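Local coordinates for NOL1/NOP2/sun family protein (Enterococcus faecium, PDB 3M4X) that probably methylates ribosomal RNA as a member of the NOL1/NOP2/sun methyltransferase family that carries a PUA-like RNA-binding domain, at residues N43-A48 and W153-A158; A84-S89 and D431-G436; L112-G117 and K144-N149; Y339-R344 and L352-E357. One frame throughout, in Å; residues are numbered along the deposited sequence.

Contact 1: residues N43-A48 and W153-A158; sequences NPLKPA and WGVSNA
Asn43 lays its side chain over the indole of Trp153 where a type I turn, Asn43 to Lys46, meets the end of helix 140-153. That helix closes in a Schellman motif with Gly154 at positive phi, and the turn leads from strand 39-41 toward helix 49-56, so the contact joins the N-terminal domain to the methyltransferase domain. In Asn43, CG anti to the backbone N (chi1 -170°) carries the amide over the indole, and CB lies over the six-membered ring, 3.6 Å from its centroid. The amide lies nearly flat on the indole, the planes 12° apart and ND2 3.1 Å above the ring plane. ND2 also donates to Trp153 O at 2.8 Å, an acceptor close to the amide plane, and to Gly85 O, while OD1 takes the N-H of Leu45 at 2.9 Å in an Asx turn. This donor stands above the carbonyl plane of the amide. Both polar ends are thus held, which should fix the rotation of the buried amide. Leu45 follows: its CD1 comes obliquely to the indole, 4.0 Å from Trp153 CD1, and also touches Val155 CG2. Lys46 bends at chi2 (-75°), and farther out its chain passes the last carbonyls of the helix. Its ammonium bonds to Ala84 O, Leu390 O and Arg152 O, three backbone oxygens that would stabilise a buried positive charge. Just before that tip, Lys46 CE rests 3.3 Å from Trp153 O, the same oxygen that Asn43 ND2 holds.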
loop_
_atom_site.group_PDB
_atom_site.type_symbol
_atom_site.label_atom_id
_atom_site.label_comp_id
_atom_site.label_asym_id
_atom_site.label_seq_id
_atom_site.Cartn_x
_atom_site.Cartn_y
_atom_site.Cartn_z
ATOM N N ASN A 43 -10.432 -3.484 5.606
ATOM C CA ASN A 43 -10.455 -2.513 4.530
ATOM C C ASN A 43 -11.724 -1.656 4.547
ATOM O O ASN A 43 -12.801 -2.126 4.177
ATOM C CB ASN A 43 -10.306 -3.247 3.190
ATOM C CG ASN A 43 -10.090 -2.298 2.035
ATOM O OD1 ASN A 43 -10.208 -1.096 2.199
ATOM N ND2 ASN A 43 -9.782 -2.834 0.862
ATOM N N PRO A 44 -11.595 -0.397 4.994
ATOM C CA PRO A 44 -12.702 0.566 5.076
ATOM C C PRO A 44 -13.188 0.987 3.693
ATOM O O PRO A 44 -14.252 1.589 3.577
ATOM C CB PRO A 44 -12.088 1.781 5.781
ATOM C CG PRO A 44 -10.706 1.363 6.219
ATOM C CD PRO A 44 -10.304 0.175 5.432
ATOM N N LEU A 45 -12.415 0.686 2.655
ATOM C CA LEU A 45 -12.870 0.939 1.290
ATOM C C LEU A 45 -13.967 -0.031 0.842
ATOM O O LEU A 45 -14.717 0.263 -0.094
ATOM C CB LEU A 45 -11.697 0.888 0.312
ATOM C CG LEU A 45 -10.563 1.881 0.610
ATOM C CD1 LEU A 45 -9.401 1.664 -0.338
ATOM C CD2 LEU A 45 -11.061 3.334 0.546
ATOM N N LYS A 46 -14.066 -1.179 1.514
ATOM C CA LYS A 46 -14.991 -2.234 1.101
ATOM C C LYS A 46 -16.372 -2.131 1.755
ATOM O O LYS A 46 -16.498 -1.663 2.876
ATOM C CB LYS A 46 -14.386 -3.612 1.401
ATOM C CG LYS A 46 -13.063 -3.891 0.695
ATOM C CD LYS A 46 -13.294 -4.188 -0.784
ATOM C CE LYS A 46 -11.966 -4.310 -1.500
ATOM N NZ LYS A 46 -12.061 -5.074 -2.762
ATOM N N PRO A 47 -17.418 -2.572 1.042
ATOM C CA PRO A 47 -18.752 -2.718 1.648
ATOM C C PRO A 47 -18.692 -3.602 2.892
ATOM O O PRO A 47 -18.283 -4.753 2.770
ATOM C CB PRO A 47 -19.563 -3.454 0.564
ATOM C CG PRO A 47 -18.834 -3.229 -0.715
ATOM C CD PRO A 47 -17.378 -3.005 -0.370
ATOM N N ALA A 48 -19.103 -3.091 4.049
ATOM C CA ALA A 48 -19.076 -3.882 5.289
ATOM C C ALA A 48 -17.720 -4.524 5.558
ATOM O O ALA A 48 -17.642 -5.685 5.949
ATOM C CB ALA A 48 -20.163 -4.967 5.258
ATOM N N TRP A 153 -7.320 -4.518 -3.387
ATOM C CA TRP A 153 -7.695 -3.688 -2.257
ATOM C C TRP A 153 -8.811 -2.757 -2.667
ATOM O O TRP A 153 -9.444 -2.131 -1.820
ATOM C CB TRP A 153 -6.467 -2.877 -1.791
ATOM C CG TRP A 153 -6.554 -2.297 -0.400
ATOM C CD1 TRP A 153 -6.470 -0.976 -0.055
ATOM C CD2 TRP A 153 -6.712 -3.025 0.833
ATOM N NE1 TRP A 153 -6.582 -0.836 1.312
ATOM C CE2 TRP A 153 -6.731 -2.077 1.879
ATOM C CE3 TRP A 153 -6.850 -4.384 1.150
ATOM C CZ2 TRP A 153 -6.880 -2.443 3.218
ATOM C CZ3 TRP A 153 -7.010 -4.747 2.492
ATOM C CH2 TRP A 153 -7.019 -3.779 3.503
ATOM N N GLY A 154 -9.049 -2.659 -3.975
ATOM C CA GLY A 154 -10.143 -1.848 -4.480
ATOM C C GLY A 154 -9.851 -0.361 -4.604
ATOM O O GLY A 154 -10.759 0.467 -4.549
ATOM N N VAL A 155 -8.586 -0.014 -4.800
ATOM C CA VAL A 155 -8.189 1.396 -4.885
ATOM C C VAL A 155 -8.468 1.923 -6.275
ATOM O O VAL A 155 -8.008 1.356 -7.261
ATOM C CB VAL A 155 -6.694 1.558 -4.592
ATOM C CG1 VAL A 155 -6.268 3.046 -4.661
ATOM C CG2 VAL A 155 -6.366 0.936 -3.243
ATOM N N SER A 156 -9.210 3.016 -6.352
ATOM C CA SER A 156 -9.617 3.557 -7.641
ATOM C C SER A 156 -8.870 4.824 -8.048
ATOM O O SER A 156 -8.990 5.253 -9.180
ATOM C CB SER A 156 -11.125 3.818 -7.649
ATOM O OG SER A 156 -11.488 4.652 -6.564
ATOM N N ASN A 157 -8.088 5.412 -7.140
ATOM C CA ASN A 157 -7.422 6.687 -7.420
ATOM C C ASN A 157 -5.883 6.608 -7.428
ATOM O O ASN A 157 -5.198 7.597 -7.148
ATOM C CB ASN A 157 -7.877 7.764 -6.423
ATOM C CG ASN A 157 -7.474 7.439 -4.992
ATOM O OD1 ASN A 157 -7.205 6.282 -4.666
ATOM N ND2 ASN A 157 -7.430 8.459 -4.131
ATOM N N ALA A 158 -5.341 5.440 -7.758
ATOM C CA ALA A 158 -3.898 5.253 -7.717
ATOM C C ALA A 158 -3.269 5.176 -9.105
ATOM O O ALA A 158 -3.861 4.638 -10.040
ATOM C CB ALA A 158 -3.541 4.010 -6.904
#

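Contact 2: residues A84-S89 and D431-G436; sequences AGYEYS and DKIPVG
Pro434 O and Ala84 O share a water, 2.7 Å from the first and 3.3 Å from the second. This water sits at the edge of the Tyr86 ring, near its plane, and no direct hydrogen bond joins the two segments. Most of the remaining contact is apolar and centres on Ile433. Its CG2 touches both Ala84 CB, at 3.3 Å a tight pair, and Tyr86 CE1, 3.4 Å away. The other branch, CG1, lies over one face of the tyrosine ring, off centre toward the rim and 4.2 Å from the centroid. Ile433 chi1 of -53° leaves CG2 anti to the backbone N and CG1 anti to the carbonyl carbon, which sends one branch to the alanine and the ring's CE1 corner and the other across the face. Pro434 meets the ring at its edge: CD is 3.4 Å from Tyr86 OH, and that hydroxyl hydrogen-bonds Pro47 O. A Schellman motif with Gly85 as its C-prime residue ends helix 80-83, turning the chain so that Ala84 and Tyr86 both aim their side chains at the strand. Strand 433-441 belongs to the PUA-like domain, and the contact docks it on the N-terminal domain. Phe80 and Leu81 of helix 80-83 and Met52 of helix 49-56 also pack on Ile433, and strand 426-430 adjoins Pro434 and Val435 within the PUA-like sheet.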
loop_
_atom_site.group_PDB
_atom_site.type_symbol
_atom_site.label_atom_id
_atom_site.label_comp_id
_atom_site.label_asym_id
_atom_site.label_seq_id
_atom_site.Cartn_x
_atom_site.Cartn_y
_atom_site.Cartn_z
ATOM N N ALA A 84 -10.867 -11.121 -2.081
ATOM C CA ALA A 84 -11.680 -9.946 -2.389
ATOM C C ALA A 84 -11.144 -8.663 -1.788
ATOM O O ALA A 84 -11.818 -7.639 -1.851
ATOM C CB ALA A 84 -13.114 -10.156 -1.930
ATOM N N GLY A 85 -9.965 -8.736 -1.171
ATOM C CA GLY A 85 -9.312 -7.558 -0.623
ATOM C C GLY A 85 -9.818 -7.056 0.718
ATOM O O GLY A 85 -9.673 -5.877 1.025
ATOM N N TYR A 86 -10.400 -7.945 1.520
ATOM C CA TYR A 86 -10.939 -7.549 2.818
ATOM C C TYR A 86 -9.874 -7.653 3.898
ATOM O O TYR A 86 -10.087 -7.262 5.039
ATOM C CB TYR A 86 -12.181 -8.391 3.180
ATOM C CG TYR A 86 -13.462 -7.833 2.574
ATOM C CD1 TYR A 86 -13.605 -7.709 1.204
ATOM C CD2 TYR A 86 -14.507 -7.405 3.387
ATOM C CE1 TYR A 86 -14.788 -7.170 0.641
ATOM C CE2 TYR A 86 -15.676 -6.883 2.852
ATOM C CZ TYR A 86 -15.811 -6.768 1.480
ATOM O OH TYR A 86 -16.969 -6.247 0.967
ATOM N N GLU A 87 -8.728 -8.200 3.529
ATOM C CA GLU A 87 -7.624 -8.338 4.464
ATOM C C GLU A 87 -6.325 -8.124 3.745
ATOM O O GLU A 87 -6.145 -8.594 2.621
ATOM C CB GLU A 87 -7.602 -9.716 5.110
ATOM C CG GLU A 87 -8.848 -10.015 5.891
ATOM C CD GLU A 87 -8.811 -11.369 6.541
ATOM O OE1 GLU A 87 -9.615 -11.572 7.462
ATOM O OE2 GLU A 87 -7.981 -12.217 6.142
ATOM N N TYR A 88 -5.436 -7.393 4.403
ATOM C CA TYR A 88 -4.076 -7.209 3.927
ATOM C C TYR A 88 -3.155 -7.606 5.069
ATOM O O TYR A 88 -3.225 -7.026 6.156
ATOM C CB TYR A 88 -3.822 -5.746 3.542
ATOM C CG TYR A 88 -2.651 -5.585 2.615
ATOM C CD1 TYR A 88 -2.843 -5.512 1.243
ATOM C CD2 TYR A 88 -1.343 -5.532 3.105
ATOM C CE1 TYR A 88 -1.775 -5.383 0.383
ATOM C CE2 TYR A 88 -0.267 -5.401 2.246
ATOM C CZ TYR A 88 -0.494 -5.332 0.886
ATOM O OH TYR A 88 0.555 -5.205 0.012
ATOM N N SER A 89 -2.318 -8.609 4.849
ATOM C CA SER A 89 -1.380 -9.000 5.900
ATOM C C SER A 89 -0.187 -8.052 5.914
ATOM O O SER A 89 0.366 -7.713 4.873
ATOM C CB SER A 89 -0.948 -10.467 5.775
ATOM O OG SER A 89 -0.336 -10.722 4.529
ATOM N N ASP A 431 -22.369 -13.004 0.515
ATOM C CA ASP A 431 -22.930 -12.297 1.663
ATOM C C ASP A 431 -22.988 -10.820 1.316
ATOM O O ASP A 431 -23.965 -10.363 0.709
ATOM C CB ASP A 431 -22.120 -12.554 2.941
ATOM C CG ASP A 431 -22.815 -12.030 4.199
ATOM O OD1 ASP A 431 -23.674 -11.122 4.103
ATOM O OD2 ASP A 431 -22.508 -12.533 5.297
ATOM N N LYS A 432 -21.937 -10.076 1.664
ATOM C CA LYS A 432 -21.855 -8.665 1.287
ATOM C C LYS A 432 -20.571 -8.343 0.523
ATOM O O LYS A 432 -20.280 -7.180 0.220
ATOM C CB LYS A 432 -21.981 -7.776 2.526
ATOM C CG LYS A 432 -23.396 -7.670 3.085
ATOM C CD LYS A 432 -23.436 -6.676 4.234
ATOM C CE LYS A 432 -24.775 -6.739 4.953
ATOM N NZ LYS A 432 -24.828 -5.821 6.125
ATOM N N ILE A 433 -19.812 -9.383 0.201
ATOM C CA ILE A 433 -18.509 -9.217 -0.427
ATOM C C ILE A 433 -18.587 -9.375 -1.937
ATOM O O ILE A 433 -18.916 -10.459 -2.431
ATOM C CB ILE A 433 -17.524 -10.274 0.059
ATOM C CG1 ILE A 433 -17.463 -10.307 1.581
ATOM C CG2 ILE A 433 -16.146 -10.028 -0.540
ATOM C CD1 ILE A 433 -16.730 -11.531 2.108
ATOM N N PRO A 434 -18.259 -8.298 -2.679
ATOM C CA PRO A 434 -18.156 -8.386 -4.140
ATOM C C PRO A 434 -16.900 -9.163 -4.500
ATOM O O PRO A 434 -15.789 -8.743 -4.143
ATOM C CB PRO A 434 -18.021 -6.910 -4.583
ATOM C CG PRO A 434 -18.564 -6.110 -3.433
ATOM C CD PRO A 434 -18.134 -6.909 -2.205
ATOM N N VAL A 435 -17.055 -10.284 -5.192
ATOM C CA VAL A 435 -15.892 -11.112 -5.468
ATOM C C VAL A 435 -15.439 -11.088 -6.917
ATOM O O VAL A 435 -14.399 -11.658 -7.245
ATOM C CB VAL A 435 -16.110 -12.560 -5.011
ATOM C CG1 VAL A 435 -16.453 -12.575 -3.537
ATOM C CG2 VAL A 435 -17.225 -13.226 -5.818
ATOM N N GLY A 436 -16.203 -10.421 -7.785
ATOM C CA GLY A 436 -15.887 -10.414 -9.205
ATOM C C GLY A 436 -17.101 -10.385 -10.125
ATOM O O GLY A 436 -18.236 -10.446 -9.661
HETATM O O HOH W 1 -14.655 -6.519 -3.102
#

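Contact 3: residues L112-G117 and K144-N149; sequences LCAAPG and KILSEN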
loop_
_atom_site.group_PDB
_atom_site.type_symbol
_atom_site.label_atom_id
_atom_site.label_comp_id
_atom_site.label_asym_id
_atom_site.label_seq_id
_atom_site.Cartn_x
_atom_site.Cartn_y
_atom_site.Cartn_z
ATOM N N LEU A 112 6.997 6.277 -2.220
ATOM C CA LEU A 112 8.156 6.256 -3.115
ATOM C C LEU A 112 8.833 4.884 -3.273
ATOM O O LEU A 112 9.260 4.516 -4.361
ATOM C CB LEU A 112 9.159 7.329 -2.687
ATOM C CG LEU A 112 10.362 7.612 -3.584
ATOM C CD1 LEU A 112 9.941 8.056 -4.980
ATOM C CD2 LEU A 112 11.214 8.670 -2.938
ATOM N N CYS A 113 8.918 4.123 -2.192
ATOM C CA CYS A 113 9.462 2.767 -2.254
ATOM C C CYS A 113 8.412 1.778 -1.758
ATOM O O CYS A 113 8.417 1.396 -0.590
ATOM C CB CYS A 113 10.728 2.690 -1.396
ATOM S SG CYS A 113 11.859 4.065 -1.691
ATOM N N ALA A 114 7.538 1.339 -2.656
ATOM C CA ALA A 114 6.186 0.934 -2.239
ATOM C C ALA A 114 5.863 -0.551 -2.075
ATOM O O ALA A 114 4.979 -0.885 -1.304
ATOM C CB ALA A 114 5.163 1.583 -3.131
ATOM N N ALA A 115 6.549 -1.429 -2.802
ATOM C CA ALA A 115 6.314 -2.875 -2.681
ATOM C C ALA A 115 6.633 -3.387 -1.271
ATOM O O ALA A 115 7.574 -2.916 -0.634
ATOM C CB ALA A 115 7.125 -3.634 -3.713
ATOM N N PRO A 116 5.858 -4.371 -0.784
ATOM C CA PRO A 116 4.772 -5.098 -1.462
ATOM C C PRO A 116 3.448 -4.330 -1.562
ATOM O O PRO A 116 2.592 -4.695 -2.382
ATOM C CB PRO A 116 4.566 -6.339 -0.577
ATOM C CG PRO A 116 5.593 -6.269 0.506
ATOM C CD PRO A 116 6.071 -4.866 0.587
ATOM N N GLY A 117 3.279 -3.298 -0.737
ATOM C CA GLY A 117 2.113 -2.432 -0.813
ATOM C C GLY A 117 1.431 -2.255 0.537
ATOM O O GLY A 117 0.317 -1.748 0.614
ATOM N N LYS A 144 4.600 -5.232 -10.330
ATOM C CA LYS A 144 3.484 -6.052 -10.792
ATOM C C LYS A 144 2.670 -6.545 -9.598
ATOM O O LYS A 144 1.433 -6.485 -9.602
ATOM C CB LYS A 144 4.007 -7.232 -11.619
ATOM C CG LYS A 144 2.945 -8.042 -12.358
ATOM C CD LYS A 144 2.480 -7.349 -13.636
ATOM C CE LYS A 144 1.580 -8.271 -14.469
ATOM N NZ LYS A 144 1.099 -7.659 -15.751
ATOM N N ILE A 145 3.387 -7.023 -8.580
ATOM C CA ILE A 145 2.811 -7.489 -7.327
ATOM C C ILE A 145 2.095 -6.343 -6.647
ATOM O O ILE A 145 0.969 -6.487 -6.178
ATOM C CB ILE A 145 3.905 -8.013 -6.370
ATOM C CG1 ILE A 145 4.755 -9.074 -7.065
ATOM C CG2 ILE A 145 3.298 -8.589 -5.087
ATOM C CD1 ILE A 145 3.945 -10.227 -7.584
ATOM N N LEU A 146 2.760 -5.198 -6.596
ATOM C CA LEU A 146 2.173 -4.012 -6.012
ATOM C C LEU A 146 0.885 -3.611 -6.737
ATOM O O LEU A 146 -0.143 -3.323 -6.120
ATOM C CB LEU A 146 3.190 -2.878 -6.061
ATOM C CG LEU A 146 2.639 -1.503 -5.731
ATOM C CD1 LEU A 146 2.083 -1.525 -4.314
ATOM C CD2 LEU A 146 3.746 -0.478 -5.886
ATOM N N SER A 147 0.949 -3.593 -8.055
ATOM C CA SER A 147 -0.215 -3.270 -8.872
ATOM C C SER A 147 -1.374 -4.243 -8.596
ATOM O O SER A 147 -2.522 -3.835 -8.457
ATOM C CB SER A 147 0.171 -3.265 -10.357
ATOM O OG SER A 147 -0.965 -3.122 -11.186
ATOM N N GLU A 148 -1.069 -5.526 -8.477
ATOM C CA GLU A 148 -2.129 -6.497 -8.215
ATOM C C GLU A 148 -2.752 -6.361 -6.826
ATOM O O GLU A 148 -3.953 -6.594 -6.663
ATOM C CB GLU A 148 -1.658 -7.921 -8.517
ATOM C CG GLU A 148 -1.523 -8.139 -10.024
ATOM C CD GLU A 148 -0.839 -9.439 -10.397
ATOM O OE1 GLU A 148 -0.704 -10.317 -9.518
ATOM O OE2 GLU A 148 -0.444 -9.579 -11.578
ATOM N N ASN A 149 -1.963 -5.943 -5.838
ATOM C CA ASN A 149 -2.510 -5.700 -4.496
ATOM C C ASN A 149 -3.395 -4.446 -4.432
ATOM O O ASN A 149 -4.410 -4.433 -3.742
ATOM C CB ASN A 149 -1.402 -5.626 -3.437
ATOM C CG ASN A 149 -0.946 -7.004 -2.954
ATOM O OD1 ASN A 149 -1.757 -7.844 -2.537
ATOM N ND2 ASN A 149 0.364 -7.226 -2.977
#
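Leu146 swings its CG anti to the backbone N (chi1 169°), and a chi2 of 61° places CD1, bringing the side chain from helix 140-153 against the loop that holds Ala114, Pro116 and Gly117. Asn149, one turn on, has CG anti to its carbonyl carbon (chi1 -82°) and faces the same loop. The methyls divide the work: Leu146 CD2 touches Ala114 CB at 3.7 Å, and CD1 lies 3.6 Å from Gly117 CA and beside Pro116 O. With no side chain on Gly117, CD1 can settle directly on its backbone. Pro116 O is also 3.7 Å from Leu146 CA, and Asn149 ND2 gives it a weak hydrogen bond of 3.4 Å, while OD1 of the same amide is taken by Arg152 NH2. The loop runs from strand 108-111 to helix 118-127, with Gly117 as the N-cap of that helix and a cis peptide before Pro116. It is the glycine-containing turn after the first strand of the Rossmann-like methyltransferase fold, which in related enzymes helps form the site of S-adenosylmethionine. On the loop's other polar atoms, Glu137 OE1 accepts from Ala115 N. Across the contact itself the chemistry is lean: methyl contacts with Ala114 CB and the Gly117 backbone, and one weak hydrogen bond from the Asn149 amide, so here van der Waals packing of Leu146 outweighs the polar part.

Contact 4: residues Y339-R344 and L352-E357; sequences YEATGR and LWEVPE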
loop_
_atom_site.group_PDB
_atom_site.type_symbol
_atom_site.label_atom_id
_atom_site.label_comp_id
_atom_site.label_asym_id
_atom_site.label_seq_id
_atom_site.Cartn_x
_atom_site.Cartn_y
_atom_site.Cartn_z
ATOM N N TYR A 339 -23.193 2.520 -13.283
ATOM C CA TYR A 339 -21.957 3.156 -12.830
ATOM C C TYR A 339 -21.672 4.385 -13.699
ATOM O O TYR A 339 -21.796 4.327 -14.921
ATOM C CB TYR A 339 -20.778 2.178 -12.911
ATOM C CG TYR A 339 -19.436 2.803 -12.582
ATOM C CD1 TYR A 339 -18.917 2.745 -11.291
ATOM C CD2 TYR A 339 -18.692 3.460 -13.560
ATOM C CE1 TYR A 339 -17.699 3.320 -10.988
ATOM C CE2 TYR A 339 -17.473 4.037 -13.262
ATOM C CZ TYR A 339 -16.983 3.966 -11.976
ATOM O OH TYR A 339 -15.772 4.537 -11.671
ATOM N N GLU A 340 -21.295 5.491 -13.068
ATOM C CA GLU A 340 -20.909 6.686 -13.804
ATOM C C GLU A 340 -19.495 7.135 -13.421
ATOM O O GLU A 340 -19.182 7.296 -12.243
ATOM C CB GLU A 340 -21.916 7.807 -13.558
ATOM C CG GLU A 340 -21.675 9.064 -14.379
ATOM C CD GLU A 340 -22.927 9.923 -14.514
ATOM O OE1 GLU A 340 -23.861 9.773 -13.692
ATOM O OE2 GLU A 340 -22.980 10.747 -15.452
ATOM N N ALA A 341 -18.654 7.343 -14.430
ATOM C CA ALA A 341 -17.242 7.668 -14.223
ATOM C C ALA A 341 -17.049 9.052 -13.620
ATOM O O ALA A 341 -17.813 9.968 -13.905
ATOM C CB ALA A 341 -16.490 7.563 -15.538
ATOM N N THR A 342 -16.019 9.199 -12.794
ATOM C CA THR A 342 -15.680 10.491 -12.201
ATOM C C THR A 342 -14.415 11.126 -12.814
ATOM O O THR A 342 -14.368 12.334 -13.032
ATOM C CB THR A 342 -15.549 10.397 -10.660
ATOM O OG1 THR A 342 -16.759 10.862 -10.053
ATOM C CG2 THR A 342 -14.388 11.247 -10.149
ATOM N N GLY A 343 -13.399 10.314 -13.094
ATOM C CA GLY A 343 -12.186 10.816 -13.719
ATOM C C GLY A 343 -12.273 10.778 -15.232
ATOM O O GLY A 343 -13.349 10.562 -15.785
ATOM N N ARG A 344 -11.144 10.976 -15.906
ATOM C CA ARG A 344 -11.117 10.981 -17.368
ATOM C C ARG A 344 -11.053 9.564 -17.922
ATOM O O ARG A 344 -10.373 8.712 -17.366
ATOM C CB ARG A 344 -9.913 11.774 -17.881
ATOM C CG ARG A 344 -9.549 12.967 -17.026
ATOM C CD ARG A 344 -8.890 14.055 -17.859
ATOM N NE ARG A 344 -7.652 13.614 -18.498
ATOM C CZ ARG A 344 -7.207 14.088 -19.659
ATOM N NH1 ARG A 344 -7.904 15.010 -20.314
ATOM N NH2 ARG A 344 -6.070 13.635 -20.172
ATOM N N LEU A 352 -9.922 0.129 -21.002
ATOM C CA LEU A 352 -10.547 1.381 -20.587
ATOM C C LEU A 352 -10.137 1.731 -19.152
ATOM O O LEU A 352 -10.267 0.913 -18.244
ATOM C CB LEU A 352 -12.066 1.269 -20.695
ATOM C CG LEU A 352 -12.898 2.518 -20.423
ATOM C CD1 LEU A 352 -12.520 3.627 -21.399
ATOM C CD2 LEU A 352 -14.382 2.188 -20.540
ATOM N N TRP A 353 -9.641 2.947 -18.955
ATOM C CA TRP A 353 -9.167 3.374 -17.651
ATOM C C TRP A 353 -9.883 4.628 -17.240
ATOM O O TRP A 353 -10.211 5.471 -18.069
ATOM C CB TRP A 353 -7.667 3.688 -17.695
ATOM C CG TRP A 353 -6.806 2.499 -17.837
ATOM C CD1 TRP A 353 -6.355 1.945 -18.999
ATOM C CD2 TRP A 353 -6.263 1.715 -16.776
ATOM N NE1 TRP A 353 -5.570 0.851 -18.724
ATOM C CE2 TRP A 353 -5.505 0.684 -17.362
ATOM C CE3 TRP A 353 -6.352 1.768 -15.383
ATOM C CZ2 TRP A 353 -4.840 -0.271 -16.609
ATOM C CZ3 TRP A 353 -5.692 0.819 -14.639
ATOM C CH2 TRP A 353 -4.949 -0.187 -15.250
ATOM N N GLU A 354 -10.100 4.772 -15.944
ATOM C CA GLU A 354 -10.640 6.012 -15.428
ATOM C C GLU A 354 -9.545 6.595 -14.571
ATOM O O GLU A 354 -9.162 6.000 -13.563
ATOM C CB GLU A 354 -11.899 5.757 -14.600
ATOM C CG GLU A 354 -12.457 6.999 -13.923
ATOM C CD GLU A 354 -13.700 6.702 -13.123
ATOM O OE1 GLU A 354 -14.337 5.661 -13.384
ATOM O OE2 GLU A 354 -14.037 7.502 -12.229
ATOM N N VAL A 355 -9.039 7.752 -14.987
ATOM C CA VAL A 355 -7.858 8.350 -14.387
ATOM C C VAL A 355 -8.242 9.590 -13.596
ATOM O O VAL A 355 -9.024 10.407 -14.067
ATOM C CB VAL A 355 -6.841 8.757 -15.471
ATOM C CG1 VAL A 355 -5.521 9.148 -14.833
ATOM C CG2 VAL A 355 -6.635 7.617 -16.445
ATOM N N PRO A 356 -7.691 9.735 -12.385
ATOM C CA PRO A 356 -8.039 10.886 -11.557
ATOM C C PRO A 356 -7.679 12.178 -12.258
ATOM O O PRO A 356 -6.731 12.239 -13.037
ATOM C CB PRO A 356 -7.171 10.695 -10.315
ATOM C CG PRO A 356 -6.899 9.240 -10.278
ATOM C CD PRO A 356 -6.750 8.838 -11.702
ATOM N N GLU A 357 -8.449 13.214 -11.984
ATOM C CA GLU A 357 -8.246 14.476 -12.659
ATOM C C GLU A 357 -6.924 15.088 -12.214
ATOM O O GLU A 357 -6.335 15.883 -12.934
ATOM C CB GLU A 357 -9.411 15.418 -12.367
ATOM C CG GLU A 357 -9.652 16.418 -13.467
ATOM C CD GLU A 357 -10.038 15.748 -14.768
ATOM O OE1 GLU A 357 -10.762 14.731 -14.718
ATOM O OE2 GLU A 357 -9.619 16.235 -15.838
#
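Arg344 and Val355 make an antiparallel hydrogen-bonded pair, each N donating to the other's O at 2.9 Å, while Gly343 just before it brings CA to 3.2 Å from Val355 O. The side chain that holds the preceding loop is Glu354. It leaves the strand with CG anti to the backbone N (chi1 175°) and runs extended, so its carboxylate lands among Tyr339, Thr342 and Gly343. OE1 meets Tyr339 OH tip to tip at a short 2.5 Å, on the syn side of the carboxylate and in line with the plane of the phenol ring. OE2 takes two backbone N-H groups from the same face of its plane: Thr342 N, from above at 2.7 Å, and Gly343 N, on the anti side at 3.0 Å. Ala341 CB packs beside OE1. Three donors thus satisfy the buried carboxylate, which would favour its charged form. The pairing lies at the open end of the hairpin formed by strands 344-348 and 351-355 in the four-stranded antiparallel sheet of the pre-PUA domain, where helix 324-336 sends Trp330 against Tyr339. The exposed side chains of Arg344 and Glu357 cross at about a right angle. Their charged groups stay beyond salt-bridge range, NE 4.2 Å from OE2, and the touching is done by the aliphatic part of the arginine, whose CD lies 3.1 Å from Glu357 OE2.

In the fold
Contacts 1 and 2 are buried and lie side by side, about 10 Å between centres, where the N-terminal domain meets the methyltransferase domain in one and the PUA-like domain in the other. Contacts 1 and 3 share helix 140-153, its end in the first and its middle in the second, and contact 3, partly buried inside one domain, is the nearest to the centre of the chain. Tyr88 of segment 84-89 packs against Gly117 of contact 3. Contact 4 lies farthest out, and touches contact 1 through Pro356 on Asn157. Polar bonds are direct in contacts 1 and 4, mediated by a water in contact 2 and weak in contact 3.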